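Local coordinates for protein UDP-N-acetylglucosamine pyrophosphorylase (Entamoeba histolytica, PDB 3OC9) that probably catalyses the transfer of uridylyl from UTP to N-acetyl-alpha-D-glucosamine 1-phosphate, giving UDP-N-acetylglucosamine and diphosphate, at residues 21-26 / 199-204; 27-32 / 84-89; 208-213 / 323-328. All coordinates share one frame; numbering follows the deposited sequence. Where two conformers were deposited one is given.

Contact 1 (21-26 / 199-204); sequences KEHYYR and IGYMDL. With SO4 (sulfate ion), chain B.
His23 of helix 21-32 rests on Gly200 and Tyr201 of helix 196-204, in a nearly perpendicular helix-helix crossing: the axes of the two segments come within 7.4 Å at an angle of 99°. Backbone contact is closest at Gly200, whose CA lies 3.3 Å from His23 O in a CA-H...O contact. Glycine suits this place, because only a residue with no side chain lets His23 O come this near to the backbone.

The aromatic contact is T-shaped. Tyr201 turns its edge to one face of the His23 ring, the planes 71° apart, with Tyr201 CD1 near the imidazole rim and 3.8 Å from His23 CE1. His23 ND1 bonds to the backbone N of Thr20, which helps to hold the ring for this packing, and Tyr201 OH bonds to Ile17 O.

Leu204 adds a packing contact, its CD1 3.6 Å from His23 CD2. The same methyl also lies beside the Glu22 carboxylate.

Arg26 and Asp203 form a salt bridge. Arg26 CG is anti to the backbone N, a bend at chi2 (64°) sets CD, and the guanidinium then meets Asp203 OD2 side-on, NE and NH2 approaching from the same face of the carboxylate. Asp203 OD1 is hydrogen-bonded to Tyr180 OH, so both carboxylate oxygens are engaged. The guanidinium also meets a sulfate ion, probably from the crystallisation liquor: Arg26 NH1 donates to sulfate O4 at 2.9 Å.

Contact 2 (27-32 / 84-89); sequences GLELIS and SEYSHQ
Ser32 and Ser87 meet where the C-terminal part of helix 21-32 packs on the last turn of helix 68-87, a helix-helix contact at the protein surface. Small side chains suit the close approach: Ser32 CB lies 3.5 Å from Ser87 OG, and Ser32 OG is 3.6 Å from Ser87 CB. One turn back along helix 21-32, Leu28 crosses Tyr86 obliquely, its CB 4.0 Å from Tyr86 CD2 and its CD1 near Tyr86 CB. In one of its two conformers, and so less certainly, the Glu29 carboxylate comes to the same ring, OE1 being 3.9 Å from Tyr86 CE2 and the two planes 74° apart.

The next shell fixes the two serines. Ser32 OG, set between its backbone N and carbonyl carbon (chi1 84°), donates to Glu29 O one turn earlier, a common way for a helical serine to satisfy its hydroxyl. Farther out, Leu28 also packs on Leu82 and Pro196, while the Tyr86 ring meets that of Tyr25. His88, with positive phi, is the first residue to leave the helix. Just before it, Ser87 OG bonds to Ala83 O and also forms an ST turn, accepting from Gln89 N at 3.1 Å.

Contact 3 (208-213 / 323-328); sequences EICIKI and SIFEIQ
Two neighbouring parallel strands of the mixed central sheet, 209-215 and 322-326, run side by side here, although 109 residues separate the two segments in sequence. The backbone ladder alternates between them. Ile209 O accepts from Ser323 N, Ile211 N donates to Ser323 O at 3.0 Å, and Ile211 O takes Phe325 N along an almost straight N-H...O line (177°). Ile213 continues the pattern, its N bonding to Phe325 O and its O to Ile327 N. The intervening CA atoms of Cys210 and Lys212 add CA-H...O contacts to Ser323 O and Phe325 O.

On one face lie Cys210, Lys212, Ser323 and Phe325. Lys212 and Phe325 point the same way, and the long methylene chain of the lysine lies beside the ring, with CE 4.2 Å from its centroid in an off-centre CH-pi contact. Ile327 CG2 touches the same lysine at CD and CE. A lysine suits this buried place because its apolar stem packs on the ring while NZ forms salt bridges with Glu332 and Asp195. Cys210 SG lies 3.9 Å from Phe325 CB and obliquely beside the ring, and helix 196-204 covers this face through Met198 and Met202.

Ile211, Ile213 and Ile324 make up the apolar part of the other face, with Glu326 beside them. In one of the two conformers of Ile324, its CD1 lies 4.0 Å from Ile211 CD1, and Ile213 crosses it at about a right angle. A parallel pair within a mixed sheet flanked by helices is consistent with the GT-A-type alpha/beta fold of this family.

How the contacts relate
Helix 196-204 connects the set: it forms half of contact 1 and leads directly into strand 209-215 of contact 3. Met202 CB lies 3.9 Å from Cys210 CB, and Tyr201 CD2 is 4.0 Å from Phe325 CD2, so contact 1 sits against the sheet face of contact 3, their centres about 13 Å apart. Contacts 1 and 2 use successive halves of helix 21-32, with centres about 12 Å apart; Tyr25 CD1 packs 3.6 Å from Tyr86 CE1. The sulfate at Arg26, probably from the crystallisation liquor, lies about 5 Å from one conformer of the Glu29 side chain. Contacts 2 and 3 do not touch, their nearest atoms being about 10 Å apart.

Contact 1 (21-26 / 199-204)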
loop_
_atom_site.group_PDB
_atom_site.type_symbol
_atom_site.label_atom_id
_atom_site.label_comp_id
_atom_site.label_asym_id
_atom_site.label_seq_id
_atom_site.Cartn_x
_atom_site.Cartn_y
_atom_site.Cartn_z
ATOM N N LYS A 21 -6.066 -23.392 -0.689
ATOM C CA LYS A 21 -6.223 -23.366 0.784
ATOM C C LYS A 21 -4.954 -23.774 1.557
ATOM O O LYS A 21 -4.724 -23.259 2.665
ATOM C CB LYS A 21 -7.467 -24.150 1.261
ATOM C CG LYS A 21 -8.806 -23.416 1.028
ATOM C CD LYS A 21 -8.892 -22.082 1.801
ATOM C CE LYS A 21 -10.143 -21.269 1.437
ATOM N NZ LYS A 21 -10.266 -20.012 2.251
ATOM N N GLU A 22 -4.129 -24.668 0.990
ATOM C CA GLU A 22 -2.826 -25.013 1.596
ATOM C C GLU A 22 -1.960 -23.741 1.818
ATOM O O GLU A 22 -1.345 -23.575 2.894
ATOM C CB GLU A 22 -2.071 -26.077 0.767
ATOM C CG GLU A 22 -0.639 -26.419 1.272
ATOM C CD GLU A 22 0.222 -27.254 0.300
ATOM O OE1 GLU A 22 -0.035 -27.263 -0.931
ATOM O OE2 GLU A 22 1.195 -27.892 0.776
ATOM N N HIS A 23 -1.947 -22.840 0.828
ATOM C CA HIS A 23 -1.213 -21.559 0.949
ATOM C C HIS A 23 -1.767 -20.664 2.074
ATOM O O HIS A 23 -0.987 -20.102 2.866
ATOM C CB HIS A 23 -1.199 -20.760 -0.378
ATOM C CG HIS A 23 -0.510 -21.463 -1.514
ATOM N ND1 HIS A 23 -1.115 -21.669 -2.736
ATOM C CD2 HIS A 23 0.738 -21.984 -1.620
ATOM C CE1 HIS A 23 -0.283 -22.312 -3.537
ATOM N NE2 HIS A 23 0.853 -22.509 -2.892
ATOM N N TYR A 24 -3.095 -20.522 2.138
ATOM C CA TYR A 24 -3.749 -19.726 3.208
ATOM C C TYR A 24 -3.342 -20.210 4.617
ATOM O O TYR A 24 -2.944 -19.408 5.472
ATOM C CB TYR A 24 -5.279 -19.763 3.024
ATOM C CG TYR A 24 -6.114 -19.097 4.114
ATOM C CD1 TYR A 24 -6.394 -17.730 4.067
ATOM C CD2 TYR A 24 -6.653 -19.843 5.156
ATOM C CE1 TYR A 24 -7.176 -17.106 5.060
ATOM C CE2 TYR A 24 -7.432 -19.229 6.158
ATOM C CZ TYR A 24 -7.682 -17.862 6.102
ATOM O OH TYR A 24 -8.459 -17.262 7.083
ATOM N N TYR A 25 -3.448 -21.517 4.869
ATOM C CA TYR A 25 -3.079 -22.061 6.192
ATOM C C TYR A 25 -1.580 -22.004 6.528
ATOM O O TYR A 25 -1.220 -21.825 7.698
ATOM C CB TYR A 25 -3.681 -23.464 6.438
ATOM C CG TYR A 25 -5.192 -23.422 6.550
ATOM C CD1 TYR A 25 -5.813 -22.753 7.607
ATOM C CD2 TYR A 25 -6.004 -24.017 5.582
ATOM C CE1 TYR A 25 -7.197 -22.686 7.704
ATOM C CE2 TYR A 25 -7.398 -23.956 5.670
ATOM C CZ TYR A 25 -7.984 -23.279 6.731
ATOM O OH TYR A 25 -9.360 -23.212 6.852
ATOM N N ARG A 26 -0.709 -22.124 5.523
ATOM C CA ARG A 26 0.735 -21.915 5.751
ATOM C C ARG A 26 1.028 -20.450 6.153
ATOM O O ARG A 26 1.929 -20.172 6.973
ATOM C CB ARG A 26 1.557 -22.333 4.520
ATOM C CG ARG A 26 3.091 -22.106 4.606
ATOM C CD ARG A 26 3.767 -22.947 5.690
ATOM N NE ARG A 26 5.219 -22.750 5.679
ATOM C CZ ARG A 26 6.037 -23.080 6.675
ATOM N NH1 ARG A 26 5.555 -23.632 7.786
ATOM N NH2 ARG A 26 7.344 -22.848 6.561
ATOM N N ILE A 199 1.518 -14.634 1.870
ATOM C CA ILE A 199 2.663 -15.123 2.696
ATOM C C ILE A 199 2.928 -16.623 2.411
ATOM O O ILE A 199 4.080 -17.042 2.196
ATOM C CB ILE A 199 2.413 -14.881 4.233
ATOM C CG1 ILE A 199 2.255 -13.383 4.545
ATOM C CG2 ILE A 199 3.483 -15.602 5.138
ATOM C CD1 ILE A 199 3.457 -12.494 4.247
ATOM N N GLY A 200 1.861 -17.423 2.368
ATOM C CA GLY A 200 1.996 -18.858 2.051
ATOM C C GLY A 200 2.504 -19.141 0.630
ATOM O O GLY A 200 3.342 -20.042 0.414
ATOM N N TYR A 201 2.025 -18.354 -0.330
ATOM C CA TYR A 201 2.463 -18.466 -1.748
ATOM C C TYR A 201 3.977 -18.159 -1.899
ATOM O O TYR A 201 4.735 -18.950 -2.507
ATOM C CB TYR A 201 1.580 -17.560 -2.639
ATOM C CG TYR A 201 1.587 -17.864 -4.144
ATOM C CD1 TYR A 201 0.807 -18.900 -4.666
ATOM C CD2 TYR A 201 2.344 -17.085 -5.044
ATOM C CE1 TYR A 201 0.776 -19.174 -6.054
ATOM C CE2 TYR A 201 2.323 -17.359 -6.450
ATOM C CZ TYR A 201 1.538 -18.405 -6.937
ATOM O OH TYR A 201 1.516 -18.701 -8.309
ATOM N N MET A 202 4.440 -17.037 -1.336
ATOM C CA MET A 202 5.863 -16.714 -1.435
ATOM C C MET A 202 6.787 -17.690 -0.660
ATOM O O MET A 202 7.928 -17.932 -1.080
ATOM C CB MET A 202 6.153 -15.202 -1.225
ATOM C CG MET A 202 6.091 -14.671 0.198
ATOM S SD MET A 202 6.439 -12.862 0.230
ATOM C CE MET A 202 8.071 -12.744 -0.508
ATOM N N ASP A 203 6.283 -18.310 0.414
ATOM C CA ASP A 203 7.131 -19.272 1.152
ATOM C C ASP A 203 7.318 -20.575 0.394
ATOM O O ASP A 203 8.451 -21.061 0.275
ATOM C CB ASP A 203 6.643 -19.533 2.583
ATOM C CG ASP A 203 7.635 -20.388 3.402
ATOM O OD1 ASP A 203 8.787 -19.949 3.654
ATOM O OD2 ASP A 203 7.252 -21.503 3.792
ATOM N N LEU A 204 6.237 -21.112 -0.161
ATOM C CA LEU A 204 6.326 -22.402 -0.857
ATOM C C LEU A 204 7.088 -22.320 -2.207
ATOM O O LEU A 204 7.741 -23.311 -2.625
ATOM C CB LEU A 204 4.949 -23.099 -0.935
ATOM C CG LEU A 204 4.240 -23.386 0.427
ATOM C CD1 LEU A 204 2.899 -24.102 0.253
ATOM C CD2 LEU A 204 5.118 -24.168 1.425
HETATM S S SO4 B . 8.302 -24.688 9.839
HETATM O O1 SO4 B . 8.157 -23.233 9.922
HETATM O O2 SO4 B . 9.118 -25.033 8.674
HETATM O O3 SO4 B . 8.947 -25.185 11.050
HETATM O O4 SO4 B . 6.983 -25.304 9.711
#

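Contact 2 (27-32 / 84-89)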
loop_
_atom_site.group_PDB
_atom_site.type_symbol
_atom_site.label_atom_id
_atom_site.label_comp_id
_atom_site.label_asym_id
_atom_site.label_seq_id
_atom_site.Cartn_x
_atom_site.Cartn_y
_atom_site.Cartn_z
ATOM N N GLY A 27 0.261 -19.522 5.571
ATOM C CA GLY A 27 0.346 -18.098 5.948
ATOM C C GLY A 27 -0.029 -17.867 7.417
ATOM O O GLY A 27 0.694 -17.173 8.140
ATOM N N LEU A 28 -1.152 -18.439 7.858
ATOM C CA LEU A 28 -1.556 -18.348 9.276
ATOM C C LEU A 28 -0.499 -18.957 10.225
ATOM O O LEU A 28 -0.243 -18.405 11.304
ATOM C CB LEU A 28 -2.954 -18.985 9.524
ATOM C CG LEU A 28 -4.217 -18.291 8.965
ATOM C CD1 LEU A 28 -5.502 -19.030 9.403
ATOM C CD2 LEU A 28 -4.318 -16.799 9.353
ATOM N N GLU A 29 0.110 -20.078 9.823
ATOM C CA GLU A 29 1.199 -20.700 10.602
ATOM C C GLU A 29 2.409 -19.765 10.772
ATOM O O GLU A 29 2.927 -19.587 11.890
ATOM C CB GLU A 29 1.635 -22.037 9.973
ATOM C CG GLU A 29 2.826 -22.728 10.680
ATOM C CD GLU A 29 2.470 -23.299 12.048
ATOM O OE1 GLU A 29 1.284 -23.601 12.287
ATOM O OE2 GLU A 29 3.386 -23.453 12.885
ATOM N N LEU A 30 2.863 -19.163 9.673
ATOM C CA LEU A 30 3.987 -18.218 9.719
ATOM C C LEU A 30 3.694 -16.956 10.562
ATOM O O LEU A 30 4.574 -16.500 11.322
ATOM C CB LEU A 30 4.476 -17.881 8.288
ATOM C CG LEU A 30 5.152 -19.064 7.559
ATOM C CD1 LEU A 30 5.285 -18.852 6.039
ATOM C CD2 LEU A 30 6.519 -19.404 8.170
ATOM N N ILE A 31 2.479 -16.403 10.443
ATOM C CA ILE A 31 2.052 -15.266 11.280
ATOM C C ILE A 31 2.088 -15.675 12.776
ATOM O O ILE A 31 2.630 -14.942 13.606
ATOM C CB ILE A 31 0.626 -14.742 10.900
ATOM C CG1 ILE A 31 0.622 -14.049 9.519
ATOM C CG2 ILE A 31 0.060 -13.790 11.991
ATOM C CD1 ILE A 31 -0.787 -13.906 8.902
ATOM N N SER A 32 1.543 -16.857 13.088
ATOM C CA SER A 32 1.521 -17.380 14.481
ATOM C C SER A 32 2.912 -17.581 15.120
ATOM O O SER A 32 3.051 -17.473 16.355
ATOM C CB SER A 32 0.687 -18.687 14.570
ATOM O OG SER A 32 1.475 -19.820 14.213
ATOM N N SER A 84 -4.094 -17.123 15.864
ATOM C CA SER A 84 -4.156 -17.674 17.231
ATOM C C SER A 84 -5.158 -18.829 17.331
ATOM O O SER A 84 -4.864 -19.854 17.975
ATOM C CB SER A 84 -4.468 -16.574 18.267
ATOM O OG SER A 84 -4.579 -17.104 19.594
ATOM N N GLU A 85 -6.321 -18.678 16.693
ATOM C CA GLU A 85 -7.354 -19.730 16.693
ATOM C C GLU A 85 -6.902 -20.995 15.939
ATOM O O GLU A 85 -7.251 -22.124 16.326
ATOM C CB GLU A 85 -8.688 -19.200 16.143
ATOM C CG GLU A 85 -9.291 -18.051 16.979
ATOM C CD GLU A 85 -10.627 -17.500 16.465
ATOM O OE1 GLU A 85 -11.014 -17.773 15.311
ATOM O OE2 GLU A 85 -11.299 -16.771 17.236
ATOM N N TYR A 86 -6.121 -20.800 14.871
ATOM C CA TYR A 86 -5.583 -21.904 14.071
ATOM C C TYR A 86 -4.494 -22.723 14.789
ATOM O O TYR A 86 -4.554 -23.960 14.812
ATOM C CB TYR A 86 -5.057 -21.371 12.724
ATOM C CG TYR A 86 -4.350 -22.400 11.853
ATOM C CD1 TYR A 86 -5.060 -23.442 11.244
ATOM C CD2 TYR A 86 -2.968 -22.338 11.646
ATOM C CE1 TYR A 86 -4.405 -24.389 10.444
ATOM C CE2 TYR A 86 -2.310 -23.280 10.843
ATOM C CZ TYR A 86 -3.039 -24.296 10.249
ATOM O OH TYR A 86 -2.391 -25.229 9.462
ATOM N N SER A 87 -3.526 -22.025 15.381
ATOM C CA SER A 87 -2.338 -22.628 15.991
ATOM C C SER A 87 -2.490 -23.000 17.474
ATOM O O SER A 87 -1.662 -23.737 18.010
ATOM C CB SER A 87 -1.174 -21.644 15.874
ATOM O OG SER A 87 -1.451 -20.477 16.646
ATOM N N HIS A 88 -3.517 -22.454 18.123
ATOM C CA HIS A 88 -3.695 -22.509 19.589
ATOM C C HIS A 88 -2.586 -21.796 20.392
ATOM O O HIS A 88 -2.390 -22.078 21.589
ATOM C CB HIS A 88 -3.935 -23.955 20.069
ATOM C CG HIS A 88 -5.162 -24.582 19.485
ATOM N ND1 HIS A 88 -5.135 -25.333 18.329
ATOM C CD2 HIS A 88 -6.457 -24.550 19.881
ATOM C CE1 HIS A 88 -6.358 -25.743 18.042
ATOM N NE2 HIS A 88 -7.179 -25.285 18.970
ATOM N N GLN A 89 -1.879 -20.876 19.732
ATOM C CA GLN A 89 -0.801 -20.075 20.337
ATOM C C GLN A 89 -1.384 -18.813 20.978
ATOM O O GLN A 89 -2.104 -18.059 20.326
ATOM C CB GLN A 89 0.248 -19.716 19.267
ATOM C CG GLN A 89 1.585 -19.191 19.787
ATOM C CD GLN A 89 2.338 -20.199 20.659
ATOM O OE1 GLN A 89 2.274 -21.415 20.437
ATOM N NE2 GLN A 89 3.063 -19.691 21.650
#

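Contact 3 (208-213 / 323-328)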
loop_
_atom_site.group_PDB
_atom_site.type_symbol
_atom_site.label_atom_id
_atom_site.label_comp_id
_atom_site.label_asym_id
_atom_site.label_seq_id
_atom_site.Cartn_x
_atom_site.Cartn_y
_atom_site.Cartn_z
ATOM N N GLU A 208 12.184 -14.121 -3.494
ATOM C CA GLU A 208 12.738 -12.848 -2.923
ATOM C C GLU A 208 11.711 -11.689 -2.926
ATOM O O GLU A 208 11.617 -10.913 -1.960
ATOM C CB GLU A 208 13.988 -12.411 -3.706
ATOM C CG GLU A 208 15.220 -13.316 -3.448
ATOM C CD GLU A 208 16.338 -13.057 -4.451
ATOM O OE1 GLU A 208 16.065 -13.105 -5.661
ATOM O OE2 GLU A 208 17.494 -12.845 -4.027
ATOM N N ILE A 209 10.983 -11.558 -4.039
ATOM C CA ILE A 209 9.896 -10.564 -4.188
ATOM C C ILE A 209 8.638 -11.263 -4.730
ATOM O O ILE A 209 8.739 -12.077 -5.688
ATOM C CB ILE A 209 10.263 -9.381 -5.169
ATOM C CG1 ILE A 209 11.692 -8.861 -4.932
ATOM C CG2 ILE A 209 9.217 -8.210 -5.026
ATOM C CD1 ILE A 209 12.168 -7.810 -5.980
ATOM N N CYS A 210 7.472 -10.958 -4.130
ATOM C CA CYS A 210 6.165 -11.345 -4.680
ATOM C C CYS A 210 5.394 -10.040 -5.039
ATOM O O CYS A 210 5.056 -9.229 -4.130
ATOM C CB CYS A 210 5.379 -12.222 -3.679
ATOM S SG CYS A 210 3.701 -12.790 -4.266
ATOM N N ILE A 211 5.104 -9.846 -6.334
ATOM C CA ILE A 211 4.490 -8.583 -6.852
ATOM C C ILE A 211 2.992 -8.783 -7.183
ATOM O O ILE A 211 2.684 -9.564 -8.100
ATOM C CB ILE A 211 5.208 -8.079 -8.163
ATOM C CG1 ILE A 211 6.730 -7.983 -7.961
ATOM C CG2 ILE A 211 4.636 -6.709 -8.623
ATOM C CD1 ILE A 211 7.572 -7.741 -9.306
ATOM N N LYS A 212 2.085 -8.101 -6.460
ATOM C CA LYS A 212 0.633 -8.122 -6.815
ATOM C C LYS A 212 0.335 -7.237 -8.051
ATOM O O LYS A 212 0.852 -6.113 -8.159
ATOM C CB LYS A 212 -0.284 -7.761 -5.598
ATOM C CG LYS A 212 -0.565 -9.004 -4.667
ATOM C CD LYS A 212 -1.332 -8.640 -3.370
ATOM C CE LYS A 212 -1.964 -9.889 -2.697
ATOM N NZ LYS A 212 -2.752 -9.518 -1.422
ATOM N N ILE A 213 -0.482 -7.755 -8.982
ATOM C CA ILE A 213 -0.828 -7.026 -10.223
ATOM C C ILE A 213 -2.334 -7.064 -10.504
ATOM O O ILE A 213 -3.048 -7.969 -10.014
ATOM C CB ILE A 213 -0.000 -7.513 -11.501
ATOM C CG1 ILE A 213 -0.340 -8.964 -11.932
ATOM C CG2 ILE A 213 1.530 -7.364 -11.255
ATOM C CD1 ILE A 213 -1.616 -9.116 -12.892
ATOM N N SER A 323 7.939 -13.946 -7.993
ATOM C CA SER A 323 6.619 -14.472 -8.373
ATOM C C SER A 323 5.606 -13.321 -8.627
ATOM O O SER A 323 5.728 -12.235 -8.011
ATOM C CB SER A 323 6.122 -15.485 -7.314
ATOM O OG SER A 323 6.001 -14.912 -6.014
ATOM N N ILE A 324 4.641 -13.558 -9.535
ATOM C CA ILE A 324 3.624 -12.560 -9.939
ATOM C C ILE A 324 2.216 -13.078 -9.559
ATOM O O ILE A 324 1.783 -14.140 -10.035
ATOM C CB ILE A 324 3.701 -12.259 -11.488
ATOM C CG1 ILE A 324 5.143 -11.957 -11.939
ATOM C CG2 ILE A 324 2.737 -11.112 -11.911
ATOM C CD1 ILE A 324 5.841 -10.815 -11.161
ATOM N N PHE A 325 1.518 -12.326 -8.701
ATOM C CA PHE A 325 0.229 -12.736 -8.039
ATOM C C PHE A 325 -0.934 -11.851 -8.538
ATOM O O PHE A 325 -1.000 -10.646 -8.204
ATOM C CB PHE A 325 0.459 -12.586 -6.501
ATOM C CG PHE A 325 -0.646 -13.146 -5.577
ATOM C CD1 PHE A 325 -1.920 -12.582 -5.535
ATOM C CD2 PHE A 325 -0.342 -14.173 -4.668
ATOM C CE1 PHE A 325 -2.906 -13.057 -4.627
ATOM C CE2 PHE A 325 -1.309 -14.660 -3.759
ATOM C CZ PHE A 325 -2.599 -14.094 -3.748
ATOM N N GLU A 326 -1.870 -12.414 -9.315
ATOM C CA GLU A 326 -3.032 -11.608 -9.796
ATOM C C GLU A 326 -4.108 -11.355 -8.716
ATOM O O GLU A 326 -4.559 -12.313 -8.059
ATOM C CB GLU A 326 -3.713 -12.293 -11.025
ATOM C CG GLU A 326 -4.888 -11.437 -11.626
ATOM C CD GLU A 326 -5.742 -12.151 -12.701
ATOM O OE1 GLU A 326 -5.502 -13.347 -13.011
ATOM O OE2 GLU A 326 -6.668 -11.496 -13.239
ATOM N N ILE A 327 -4.534 -10.090 -8.549
ATOM C CA ILE A 327 -5.708 -9.751 -7.701
ATOM C C ILE A 327 -6.894 -9.222 -8.531
ATOM O O ILE A 327 -6.700 -8.711 -9.635
ATOM C CB ILE A 327 -5.353 -8.721 -6.571
ATOM C CG1 ILE A 327 -4.840 -7.401 -7.188
ATOM C CG2 ILE A 327 -4.294 -9.357 -5.633
ATOM C CD1 ILE A 327 -4.990 -6.149 -6.275
ATOM N N GLN A 328 -8.113 -9.348 -7.998
ATOM C CA GLN A 328 -9.302 -8.757 -8.630
ATOM C C GLN A 328 -9.516 -7.334 -8.107
ATOM O O GLN A 328 -9.398 -7.101 -6.905
ATOM C CB GLN A 328 -10.540 -9.597 -8.312
ATOM C CG GLN A 328 -10.497 -11.006 -8.898
ATOM C CD GLN A 328 -10.262 -11.000 -10.405
ATOM O OE1 GLN A 328 -11.084 -10.484 -11.167
ATOM N NE2 GLN A 328 -9.130 -11.564 -10.839
#